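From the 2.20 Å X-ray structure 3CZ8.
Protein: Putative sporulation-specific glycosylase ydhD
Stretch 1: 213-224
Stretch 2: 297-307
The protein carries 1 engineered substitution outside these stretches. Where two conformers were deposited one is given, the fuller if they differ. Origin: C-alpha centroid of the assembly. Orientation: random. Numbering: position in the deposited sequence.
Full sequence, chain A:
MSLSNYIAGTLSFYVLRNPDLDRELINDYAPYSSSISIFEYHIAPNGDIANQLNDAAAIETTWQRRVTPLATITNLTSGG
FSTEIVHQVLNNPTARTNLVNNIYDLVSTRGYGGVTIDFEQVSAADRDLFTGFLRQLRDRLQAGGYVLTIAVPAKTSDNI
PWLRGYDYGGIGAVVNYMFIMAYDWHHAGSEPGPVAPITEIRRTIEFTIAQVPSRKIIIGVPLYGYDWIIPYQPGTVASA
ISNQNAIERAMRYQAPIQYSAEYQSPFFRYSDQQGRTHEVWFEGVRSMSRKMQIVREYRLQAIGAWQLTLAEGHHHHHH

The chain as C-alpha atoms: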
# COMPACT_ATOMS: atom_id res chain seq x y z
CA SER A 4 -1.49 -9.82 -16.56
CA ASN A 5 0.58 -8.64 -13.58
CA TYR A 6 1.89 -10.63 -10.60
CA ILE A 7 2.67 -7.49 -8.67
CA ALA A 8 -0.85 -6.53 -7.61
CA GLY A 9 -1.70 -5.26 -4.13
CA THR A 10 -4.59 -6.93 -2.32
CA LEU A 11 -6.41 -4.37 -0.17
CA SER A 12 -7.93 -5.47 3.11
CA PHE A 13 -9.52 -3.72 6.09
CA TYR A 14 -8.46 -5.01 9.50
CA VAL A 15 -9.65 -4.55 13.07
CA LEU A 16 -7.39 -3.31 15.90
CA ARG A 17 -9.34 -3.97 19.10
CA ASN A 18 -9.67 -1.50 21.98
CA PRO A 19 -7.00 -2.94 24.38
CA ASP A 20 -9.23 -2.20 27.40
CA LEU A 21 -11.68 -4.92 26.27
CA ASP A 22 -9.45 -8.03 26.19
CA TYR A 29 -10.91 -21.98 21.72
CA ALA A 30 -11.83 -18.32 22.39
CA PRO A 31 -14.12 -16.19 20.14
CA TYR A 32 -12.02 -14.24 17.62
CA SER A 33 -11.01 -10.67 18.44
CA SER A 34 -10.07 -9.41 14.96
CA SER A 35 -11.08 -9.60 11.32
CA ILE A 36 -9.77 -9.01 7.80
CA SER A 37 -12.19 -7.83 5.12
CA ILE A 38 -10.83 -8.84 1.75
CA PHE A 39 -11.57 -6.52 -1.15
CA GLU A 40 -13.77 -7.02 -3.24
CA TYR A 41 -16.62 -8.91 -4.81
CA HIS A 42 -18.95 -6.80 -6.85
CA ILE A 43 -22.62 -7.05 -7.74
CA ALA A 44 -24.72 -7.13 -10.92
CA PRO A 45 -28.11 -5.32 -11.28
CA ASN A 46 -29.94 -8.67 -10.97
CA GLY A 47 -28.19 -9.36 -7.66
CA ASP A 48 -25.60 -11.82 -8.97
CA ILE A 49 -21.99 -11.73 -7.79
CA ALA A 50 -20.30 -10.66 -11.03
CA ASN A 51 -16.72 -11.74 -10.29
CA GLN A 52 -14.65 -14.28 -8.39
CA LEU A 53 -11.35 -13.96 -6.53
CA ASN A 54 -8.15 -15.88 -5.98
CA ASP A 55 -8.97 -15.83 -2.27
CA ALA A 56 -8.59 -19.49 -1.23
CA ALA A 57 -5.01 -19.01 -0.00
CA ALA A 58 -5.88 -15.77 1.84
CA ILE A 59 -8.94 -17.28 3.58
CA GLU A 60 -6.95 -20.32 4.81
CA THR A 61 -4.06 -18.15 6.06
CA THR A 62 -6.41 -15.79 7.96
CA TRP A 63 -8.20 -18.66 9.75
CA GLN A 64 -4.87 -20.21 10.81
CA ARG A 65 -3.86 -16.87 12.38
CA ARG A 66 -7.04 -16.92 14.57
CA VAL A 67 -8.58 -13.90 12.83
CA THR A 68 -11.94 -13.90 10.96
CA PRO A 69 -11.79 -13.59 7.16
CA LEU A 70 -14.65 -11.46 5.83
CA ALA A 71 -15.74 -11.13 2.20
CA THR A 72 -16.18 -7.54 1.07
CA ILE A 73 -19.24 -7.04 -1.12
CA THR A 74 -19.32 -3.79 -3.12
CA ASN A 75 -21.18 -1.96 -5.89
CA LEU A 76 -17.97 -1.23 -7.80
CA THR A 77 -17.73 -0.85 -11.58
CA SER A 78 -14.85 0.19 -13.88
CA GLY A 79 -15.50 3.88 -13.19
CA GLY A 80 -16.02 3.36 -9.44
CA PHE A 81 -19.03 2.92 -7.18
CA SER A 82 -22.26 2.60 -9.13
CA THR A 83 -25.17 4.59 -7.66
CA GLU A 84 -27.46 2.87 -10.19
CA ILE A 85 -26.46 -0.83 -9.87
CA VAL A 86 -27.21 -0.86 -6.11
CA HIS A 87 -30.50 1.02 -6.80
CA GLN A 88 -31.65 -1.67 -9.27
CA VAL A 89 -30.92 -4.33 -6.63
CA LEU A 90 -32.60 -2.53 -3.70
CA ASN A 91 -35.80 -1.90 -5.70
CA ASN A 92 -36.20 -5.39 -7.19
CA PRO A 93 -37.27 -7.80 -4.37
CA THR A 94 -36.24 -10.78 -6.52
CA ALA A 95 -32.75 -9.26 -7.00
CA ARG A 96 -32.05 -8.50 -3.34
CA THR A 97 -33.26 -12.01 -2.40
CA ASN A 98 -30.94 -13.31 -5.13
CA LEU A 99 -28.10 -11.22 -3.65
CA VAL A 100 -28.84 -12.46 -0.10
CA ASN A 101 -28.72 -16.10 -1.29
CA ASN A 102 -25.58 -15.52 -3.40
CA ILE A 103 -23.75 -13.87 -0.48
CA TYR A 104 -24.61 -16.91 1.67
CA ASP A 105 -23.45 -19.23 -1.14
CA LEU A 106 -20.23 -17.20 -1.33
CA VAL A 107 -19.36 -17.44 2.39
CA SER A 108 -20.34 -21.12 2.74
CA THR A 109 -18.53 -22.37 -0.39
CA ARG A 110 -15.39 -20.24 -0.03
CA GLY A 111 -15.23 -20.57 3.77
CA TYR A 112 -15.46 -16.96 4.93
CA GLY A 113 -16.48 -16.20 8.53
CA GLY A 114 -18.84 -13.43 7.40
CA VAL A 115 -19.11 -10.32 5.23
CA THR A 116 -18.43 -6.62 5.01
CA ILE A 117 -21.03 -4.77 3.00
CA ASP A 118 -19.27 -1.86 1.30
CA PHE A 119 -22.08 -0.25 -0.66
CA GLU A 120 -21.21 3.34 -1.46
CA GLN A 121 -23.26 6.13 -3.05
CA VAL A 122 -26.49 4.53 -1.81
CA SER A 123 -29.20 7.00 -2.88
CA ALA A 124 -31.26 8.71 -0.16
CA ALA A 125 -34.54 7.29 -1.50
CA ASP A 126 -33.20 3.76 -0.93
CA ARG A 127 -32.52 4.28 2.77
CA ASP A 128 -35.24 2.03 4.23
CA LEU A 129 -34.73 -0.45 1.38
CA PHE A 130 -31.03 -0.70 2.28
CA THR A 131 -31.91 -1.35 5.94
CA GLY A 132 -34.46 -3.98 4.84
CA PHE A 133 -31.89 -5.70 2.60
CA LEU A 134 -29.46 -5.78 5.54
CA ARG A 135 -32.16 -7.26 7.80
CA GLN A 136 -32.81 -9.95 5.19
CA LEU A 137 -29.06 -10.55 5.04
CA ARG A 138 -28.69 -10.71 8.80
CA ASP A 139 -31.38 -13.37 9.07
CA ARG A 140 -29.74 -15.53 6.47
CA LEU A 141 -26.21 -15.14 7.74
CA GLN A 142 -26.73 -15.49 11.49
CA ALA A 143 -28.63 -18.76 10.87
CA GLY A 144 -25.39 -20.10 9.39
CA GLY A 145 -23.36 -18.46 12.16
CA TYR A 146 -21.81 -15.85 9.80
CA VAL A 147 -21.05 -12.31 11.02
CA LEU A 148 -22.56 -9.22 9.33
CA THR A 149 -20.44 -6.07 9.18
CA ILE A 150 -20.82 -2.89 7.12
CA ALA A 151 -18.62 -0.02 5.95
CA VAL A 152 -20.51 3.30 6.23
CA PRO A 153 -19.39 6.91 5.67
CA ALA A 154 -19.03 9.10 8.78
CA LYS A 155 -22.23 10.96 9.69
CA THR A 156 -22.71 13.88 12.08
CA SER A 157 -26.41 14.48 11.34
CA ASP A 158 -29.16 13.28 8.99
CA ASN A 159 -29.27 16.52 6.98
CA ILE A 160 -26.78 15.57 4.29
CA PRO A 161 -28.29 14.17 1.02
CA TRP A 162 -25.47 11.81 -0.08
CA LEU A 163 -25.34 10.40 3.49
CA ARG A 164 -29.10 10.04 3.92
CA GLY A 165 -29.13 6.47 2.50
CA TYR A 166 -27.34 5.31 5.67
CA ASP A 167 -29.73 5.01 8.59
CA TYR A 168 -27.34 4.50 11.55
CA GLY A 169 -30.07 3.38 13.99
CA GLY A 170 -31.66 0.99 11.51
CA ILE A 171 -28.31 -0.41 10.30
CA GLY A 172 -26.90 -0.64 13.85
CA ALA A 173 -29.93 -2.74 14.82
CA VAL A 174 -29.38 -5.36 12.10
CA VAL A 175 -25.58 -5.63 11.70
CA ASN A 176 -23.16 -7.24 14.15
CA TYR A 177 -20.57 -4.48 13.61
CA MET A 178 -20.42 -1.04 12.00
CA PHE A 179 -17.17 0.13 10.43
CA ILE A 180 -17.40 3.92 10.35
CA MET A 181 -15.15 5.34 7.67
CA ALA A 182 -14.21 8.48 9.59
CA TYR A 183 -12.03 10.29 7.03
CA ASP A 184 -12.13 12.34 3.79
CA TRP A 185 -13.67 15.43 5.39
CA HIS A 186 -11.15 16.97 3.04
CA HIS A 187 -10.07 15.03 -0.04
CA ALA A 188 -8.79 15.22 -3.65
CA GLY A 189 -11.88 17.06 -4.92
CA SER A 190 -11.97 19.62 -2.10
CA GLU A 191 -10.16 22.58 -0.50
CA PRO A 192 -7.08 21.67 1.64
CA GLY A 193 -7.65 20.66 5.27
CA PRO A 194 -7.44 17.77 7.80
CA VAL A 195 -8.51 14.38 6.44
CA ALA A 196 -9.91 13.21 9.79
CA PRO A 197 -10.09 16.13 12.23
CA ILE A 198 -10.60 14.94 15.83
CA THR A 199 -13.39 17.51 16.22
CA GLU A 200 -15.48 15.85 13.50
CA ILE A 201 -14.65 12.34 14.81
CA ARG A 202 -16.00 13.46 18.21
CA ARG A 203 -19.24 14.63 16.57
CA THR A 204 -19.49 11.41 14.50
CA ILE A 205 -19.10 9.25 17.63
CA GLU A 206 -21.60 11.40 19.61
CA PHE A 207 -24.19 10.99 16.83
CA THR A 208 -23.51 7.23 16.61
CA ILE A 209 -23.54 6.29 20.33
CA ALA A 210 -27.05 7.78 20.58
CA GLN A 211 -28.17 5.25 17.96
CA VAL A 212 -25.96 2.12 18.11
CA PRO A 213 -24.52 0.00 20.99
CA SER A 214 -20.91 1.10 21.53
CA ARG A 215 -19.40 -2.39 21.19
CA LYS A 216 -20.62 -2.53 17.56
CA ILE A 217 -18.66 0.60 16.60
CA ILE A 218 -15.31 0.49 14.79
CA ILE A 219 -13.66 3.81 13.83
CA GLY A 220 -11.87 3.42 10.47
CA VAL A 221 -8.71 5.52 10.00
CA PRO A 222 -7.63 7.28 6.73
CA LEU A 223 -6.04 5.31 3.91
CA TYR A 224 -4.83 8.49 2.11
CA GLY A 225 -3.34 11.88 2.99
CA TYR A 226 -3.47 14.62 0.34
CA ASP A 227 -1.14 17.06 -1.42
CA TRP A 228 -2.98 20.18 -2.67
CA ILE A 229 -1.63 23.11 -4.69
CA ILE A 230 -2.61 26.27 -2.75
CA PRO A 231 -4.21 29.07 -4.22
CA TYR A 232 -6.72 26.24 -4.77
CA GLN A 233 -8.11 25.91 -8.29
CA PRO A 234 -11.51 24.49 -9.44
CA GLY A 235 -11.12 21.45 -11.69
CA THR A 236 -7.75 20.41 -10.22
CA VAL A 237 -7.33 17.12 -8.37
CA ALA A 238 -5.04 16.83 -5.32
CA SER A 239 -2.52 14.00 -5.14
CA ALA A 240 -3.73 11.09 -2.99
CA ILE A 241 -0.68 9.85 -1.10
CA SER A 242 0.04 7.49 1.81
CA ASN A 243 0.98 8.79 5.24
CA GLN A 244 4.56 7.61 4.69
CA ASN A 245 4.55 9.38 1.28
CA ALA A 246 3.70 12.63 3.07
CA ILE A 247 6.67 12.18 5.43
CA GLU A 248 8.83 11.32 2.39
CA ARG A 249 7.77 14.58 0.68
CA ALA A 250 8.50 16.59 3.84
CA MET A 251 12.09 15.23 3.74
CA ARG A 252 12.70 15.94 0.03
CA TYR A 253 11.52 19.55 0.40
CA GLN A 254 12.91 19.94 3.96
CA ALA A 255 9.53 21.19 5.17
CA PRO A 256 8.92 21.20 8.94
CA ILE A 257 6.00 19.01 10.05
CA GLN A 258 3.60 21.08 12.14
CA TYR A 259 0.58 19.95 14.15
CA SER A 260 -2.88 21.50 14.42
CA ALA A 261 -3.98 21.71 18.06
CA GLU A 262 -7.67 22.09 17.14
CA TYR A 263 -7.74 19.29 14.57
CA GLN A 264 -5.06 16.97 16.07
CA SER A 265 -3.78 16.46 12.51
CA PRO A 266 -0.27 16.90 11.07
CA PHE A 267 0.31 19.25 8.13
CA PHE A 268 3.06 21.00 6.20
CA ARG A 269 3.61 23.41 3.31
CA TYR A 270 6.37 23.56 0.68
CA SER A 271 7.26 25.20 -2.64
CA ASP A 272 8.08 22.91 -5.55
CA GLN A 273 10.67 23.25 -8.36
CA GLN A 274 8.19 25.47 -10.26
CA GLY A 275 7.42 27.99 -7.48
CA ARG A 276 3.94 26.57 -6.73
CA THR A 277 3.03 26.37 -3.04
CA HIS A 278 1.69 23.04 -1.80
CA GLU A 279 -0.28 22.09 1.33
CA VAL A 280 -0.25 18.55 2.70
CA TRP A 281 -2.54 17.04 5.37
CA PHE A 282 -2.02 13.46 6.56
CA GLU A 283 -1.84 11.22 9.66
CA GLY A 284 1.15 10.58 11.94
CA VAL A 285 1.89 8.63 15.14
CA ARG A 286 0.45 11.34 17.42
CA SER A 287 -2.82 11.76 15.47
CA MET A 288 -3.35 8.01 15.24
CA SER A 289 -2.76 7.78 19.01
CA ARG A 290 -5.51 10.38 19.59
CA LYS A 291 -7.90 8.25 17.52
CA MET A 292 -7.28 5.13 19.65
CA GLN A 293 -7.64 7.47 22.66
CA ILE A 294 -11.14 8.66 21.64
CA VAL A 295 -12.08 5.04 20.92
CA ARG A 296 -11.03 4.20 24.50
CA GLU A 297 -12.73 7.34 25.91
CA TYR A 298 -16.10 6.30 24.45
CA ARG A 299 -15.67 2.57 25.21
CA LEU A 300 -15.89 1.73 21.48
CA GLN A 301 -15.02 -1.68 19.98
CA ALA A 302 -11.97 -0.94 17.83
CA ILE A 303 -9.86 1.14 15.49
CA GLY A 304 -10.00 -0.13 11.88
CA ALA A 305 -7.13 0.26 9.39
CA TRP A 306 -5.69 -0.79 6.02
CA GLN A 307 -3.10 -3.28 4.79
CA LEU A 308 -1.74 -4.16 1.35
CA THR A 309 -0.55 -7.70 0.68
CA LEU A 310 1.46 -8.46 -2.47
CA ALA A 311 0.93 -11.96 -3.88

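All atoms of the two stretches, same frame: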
# COMPACT_ATOMS: atom_id res chain seq x y z
N PRO A 213 -25.37 0.48 19.88
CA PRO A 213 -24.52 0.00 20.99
C PRO A 213 -23.04 0.19 20.69
O PRO A 213 -22.58 -0.13 19.58
CB PRO A 213 -24.87 -1.48 21.09
CG PRO A 213 -26.24 -1.59 20.55
CD PRO A 213 -26.33 -0.56 19.46
N SER A 214 -22.31 0.70 21.68
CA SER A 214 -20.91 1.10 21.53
C SER A 214 -19.94 -0.02 21.13
O SER A 214 -18.95 0.24 20.44
CB SER A 214 -20.43 1.82 22.78
OG SER A 214 -21.11 3.06 22.94
N ARG A 215 -20.25 -1.25 21.52
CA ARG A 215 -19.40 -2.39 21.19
C ARG A 215 -19.53 -2.86 19.73
O ARG A 215 -18.80 -3.76 19.30
CB ARG A 215 -19.66 -3.55 22.16
CG ARG A 215 -20.91 -4.37 21.87
CD ARG A 215 -20.79 -5.76 22.47
NE ARG A 215 -21.28 -6.78 21.54
CZ ARG A 215 -20.50 -7.53 20.76
NH1 ARG A 215 -21.04 -8.42 19.95
NH2 ARG A 215 -19.18 -7.40 20.81
N LYS A 216 -20.47 -2.27 18.99
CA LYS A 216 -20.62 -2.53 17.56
C LYS A 216 -19.85 -1.54 16.68
O LYS A 216 -19.81 -1.69 15.46
CB LYS A 216 -22.10 -2.45 17.16
CG LYS A 216 -23.02 -3.47 17.80
CD LYS A 216 -24.35 -3.48 17.07
CE LYS A 216 -25.22 -4.63 17.53
NZ LYS A 216 -26.36 -4.86 16.61
N ILE A 217 -19.23 -0.54 17.31
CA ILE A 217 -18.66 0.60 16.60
C ILE A 217 -17.15 0.48 16.40
O ILE A 217 -16.39 0.41 17.37
CB ILE A 217 -18.99 1.95 17.30
CG1 ILE A 217 -20.51 2.12 17.46
CG2 ILE A 217 -18.41 3.12 16.53
CD1 ILE A 217 -20.92 3.29 18.36
N ILE A 218 -16.72 0.49 15.14
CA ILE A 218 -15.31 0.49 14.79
C ILE A 218 -15.03 1.79 14.03
O ILE A 218 -15.69 2.08 13.04
CB ILE A 218 -14.92 -0.76 13.95
CG1 ILE A 218 -14.98 -2.04 14.80
CG2 ILE A 218 -13.52 -0.63 13.36
CD1 ILE A 218 -16.29 -2.80 14.75
N ILE A 219 -14.07 2.58 14.52
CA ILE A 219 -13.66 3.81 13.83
C ILE A 219 -12.53 3.53 12.82
O ILE A 219 -11.39 3.27 13.21
CB ILE A 219 -13.28 4.94 14.83
CG1 ILE A 219 -14.40 5.20 15.85
CG2 ILE A 219 -12.89 6.23 14.08
CD1 ILE A 219 -15.76 5.63 15.26
N GLY A 220 -12.86 3.58 11.54
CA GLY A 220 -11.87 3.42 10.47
C GLY A 220 -10.99 4.65 10.34
O GLY A 220 -11.47 5.77 10.38
N VAL A 221 -9.68 4.42 10.18
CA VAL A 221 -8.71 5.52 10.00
C VAL A 221 -8.40 5.75 8.50
O VAL A 221 -8.63 4.86 7.68
CB VAL A 221 -7.42 5.29 10.84
CG1 VAL A 221 -7.74 5.14 12.34
CG2 VAL A 221 -6.60 4.12 10.31
N PRO A 222 -7.91 6.97 8.14
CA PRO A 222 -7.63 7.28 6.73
C PRO A 222 -6.66 6.32 6.03
O PRO A 222 -5.69 5.87 6.63
CB PRO A 222 -7.01 8.67 6.79
CG PRO A 222 -7.48 9.25 8.04
CD PRO A 222 -7.62 8.13 9.00
N LEU A 223 -6.96 6.02 4.78
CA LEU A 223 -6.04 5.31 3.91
C LEU A 223 -5.06 6.30 3.26
O LEU A 223 -3.87 6.01 3.15
CB LEU A 223 -6.84 4.54 2.85
CG LEU A 223 -6.19 3.75 1.70
CD1 LEU A 223 -5.15 2.74 2.16
CD2 LEU A 223 -7.28 3.08 0.86
N TYR A 224 -5.57 7.48 2.88
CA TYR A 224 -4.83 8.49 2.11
C TYR A 224 -4.67 9.83 2.85
O TYR A 224 -5.60 10.27 3.52
CB TYR A 224 -5.58 8.83 0.81
CG TYR A 224 -5.70 7.73 -0.22
CD1 TYR A 224 -4.57 7.18 -0.83
CD2 TYR A 224 -6.96 7.27 -0.62
CE1 TYR A 224 -4.68 6.19 -1.80
CE2 TYR A 224 -7.08 6.27 -1.59
CZ TYR A 224 -5.94 5.74 -2.17
OH TYR A 224 -6.05 4.75 -3.12
N GLU A 297 -11.90 6.37 25.18
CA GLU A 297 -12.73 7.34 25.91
C GLU A 297 -14.23 7.00 25.83
O GLU A 297 -14.94 7.12 26.83
CB GLU A 297 -12.48 8.76 25.37
CG GLU A 297 -13.22 9.88 26.12
CD GLU A 297 -13.22 11.22 25.39
OE1 GLU A 297 -14.13 12.03 25.65
OE2 GLU A 297 -12.31 11.47 24.56
N TYR A 298 -14.69 6.57 24.66
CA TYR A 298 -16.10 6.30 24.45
C TYR A 298 -16.46 4.82 24.55
O TYR A 298 -17.58 4.43 24.17
CB TYR A 298 -16.56 6.86 23.11
CG TYR A 298 -16.78 8.35 23.12
CD1 TYR A 298 -15.77 9.23 22.74
CD2 TYR A 298 -18.01 8.88 23.50
CE1 TYR A 298 -15.99 10.61 22.74
CE2 TYR A 298 -18.24 10.25 23.50
CZ TYR A 298 -17.23 11.11 23.12
OH TYR A 298 -17.46 12.46 23.13
N ARG A 299 -15.51 4.02 25.05
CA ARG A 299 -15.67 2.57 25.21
C ARG A 299 -16.12 1.86 23.92
O ARG A 299 -16.93 0.93 23.95
CB ARG A 299 -16.61 2.24 26.38
CG ARG A 299 -15.94 2.16 27.73
CD ARG A 299 -16.95 1.82 28.82
NE ARG A 299 -16.46 0.75 29.69
CZ ARG A 299 -16.68 -0.55 29.48
NH1 ARG A 299 -16.20 -1.45 30.33
NH2 ARG A 299 -17.39 -0.95 28.43
N LEU A 300 -15.57 2.30 22.79
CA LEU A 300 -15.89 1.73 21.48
C LEU A 300 -15.15 0.42 21.26
O LEU A 300 -14.22 0.10 21.99
CB LEU A 300 -15.55 2.75 20.38
CG LEU A 300 -16.64 3.70 19.86
CD1 LEU A 300 -17.79 4.00 20.83
CD2 LEU A 300 -16.00 4.97 19.33
N GLN A 301 -15.57 -0.34 20.24
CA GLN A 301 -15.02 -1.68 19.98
C GLN A 301 -13.57 -1.70 19.51
O GLN A 301 -12.76 -2.46 20.03
CB GLN A 301 -15.90 -2.44 18.98
CG GLN A 301 -15.38 -3.83 18.55
CD GLN A 301 -15.40 -4.88 19.67
OE1 GLN A 301 -14.55 -5.77 19.70
NE2 GLN A 301 -16.36 -4.78 20.58
N ALA A 302 -13.25 -0.86 18.52
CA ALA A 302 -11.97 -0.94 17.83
C ALA A 302 -11.64 0.26 16.96
O ALA A 302 -12.51 1.08 16.63
CB ALA A 302 -11.93 -2.20 16.97
N ILE A 303 -10.36 0.34 16.60
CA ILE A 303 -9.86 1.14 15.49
C ILE A 303 -9.79 0.17 14.29
O ILE A 303 -9.44 -1.00 14.46
CB ILE A 303 -8.47 1.76 15.86
CG1 ILE A 303 -8.65 3.04 16.71
CG2 ILE A 303 -7.59 2.00 14.64
CD1 ILE A 303 -8.99 4.30 15.93
N GLY A 304 -10.18 0.64 13.11
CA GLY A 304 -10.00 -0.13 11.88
C GLY A 304 -9.00 0.53 10.95
O GLY A 304 -8.95 1.76 10.86
N ALA A 305 -8.19 -0.27 10.26
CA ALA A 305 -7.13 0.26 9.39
C ALA A 305 -6.87 -0.60 8.15
O ALA A 305 -7.53 -1.62 7.95
CB ALA A 305 -5.85 0.46 10.18
N TRP A 306 -5.90 -0.18 7.34
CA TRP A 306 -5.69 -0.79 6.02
C TRP A 306 -4.34 -1.48 5.88
O TRP A 306 -3.34 -1.03 6.42
CB TRP A 306 -5.82 0.28 4.93
CG TRP A 306 -7.12 1.03 4.98
CD1 TRP A 306 -7.36 2.20 5.65
CD2 TRP A 306 -8.34 0.67 4.34
NE1 TRP A 306 -8.66 2.59 5.46
CE2 TRP A 306 -9.29 1.67 4.66
CE3 TRP A 306 -8.73 -0.39 3.52
CZ2 TRP A 306 -10.60 1.63 4.19
CZ3 TRP A 306 -10.04 -0.43 3.05
CH2 TRP A 306 -10.96 0.58 3.39
N GLN A 307 -4.34 -2.58 5.14
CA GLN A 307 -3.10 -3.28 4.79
C GLN A 307 -3.10 -3.70 3.32
O GLN A 307 -4.16 -3.98 2.75
CB GLN A 307 -2.85 -4.48 5.71
CG GLN A 307 -4.09 -5.31 5.99
CD GLN A 307 -3.83 -6.54 6.85
OE1 GLN A 307 -2.89 -6.58 7.64
NE2 GLN A 307 -4.69 -7.54 6.69
O HOH W 1 -20.13 4.44 24.96

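Stretch 2 leaves a helix at Tyr 298, and the contact begins there through solvent. One water donates to both Ser 214 OG (2.6 Å) and Tyr 298 O (2.7 Å), bridging two groups that stand 4.0 Å apart. Arg 299, with phi/psi of 53/39, turns the chain, and its carbonyl O lies 3.8 Å from Ser 214 CB.

Leu 300 is buried beside the first stretch. Its CG packs 3.8 Å from Ile 217 CG2 and its CD2 3.8 Å from Ile 219 CG1, so one branched side chain serves two isoleucines. Its CA also makes a CA-H...O contact with Ser 214 O at 3.6 Å.

Gln 301 does the polar work where the 3-10 segment 214-216 gives way to strand. Its backbone N forms two weak hydrogen bonds, to Ser 214 O (3.4 Å, 122°) and Ile 217 O (3.1 Å, 134°). The side chain, t at chi1 and p at chi2, points toward stretch 1 and delivers NE2 to Arg 215 O at 2.9 Å. OE1 is satisfied elsewhere in the structure, so both ends of this buried amide are used.

From Ala 302 the strands pair in parallel, with bridges Ile 218–Ala 302, Ile 219–Ile 303 and Gly 220–Gly 304. Ile 219 N donates to Ala 302 O (3.0 Å, 154°), and Ile 219 O accepts from Gly 304 N (2.9 Å, 173°); Val 221 N then donates to Gly 304 O (2.8 Å, 158°). Ile 219 thus bonds through both its N and O, flanking Ile 303 as expected for parallel pairing.

Side chains alternate between the faces. Ile 218 and Ala 302 share one, with CG1 3.7 Å from CB. Ile 219 and Ile 303 share the other, and Ile 303 CG2 also reaches Val 221 CG1 at 3.9 Å. Gly 304 lies on the Ile 218 face: its N is 3.6 Å from Ile 218 CG2, and an ideal CB on Gly 304 would sit only 3.1 Å from that methyl, a tight fit that glycine avoids.

Ala 305 CB meets Val 221 CG2 at 3.7 Å, a small apolar contact in a buried position. Trp 306 closes the interface in two ways. At the ring edge, NE1 donates to Val 221 O (3.2 Å, 135°); over one face, Leu 223 CB stands 3.9 Å from the centroid of the Trp 306 five-membered ring, 20° off its normal, a CH-pi contact. Gln 307 points away. Altogether 792 Å² is buried, summed over both sides.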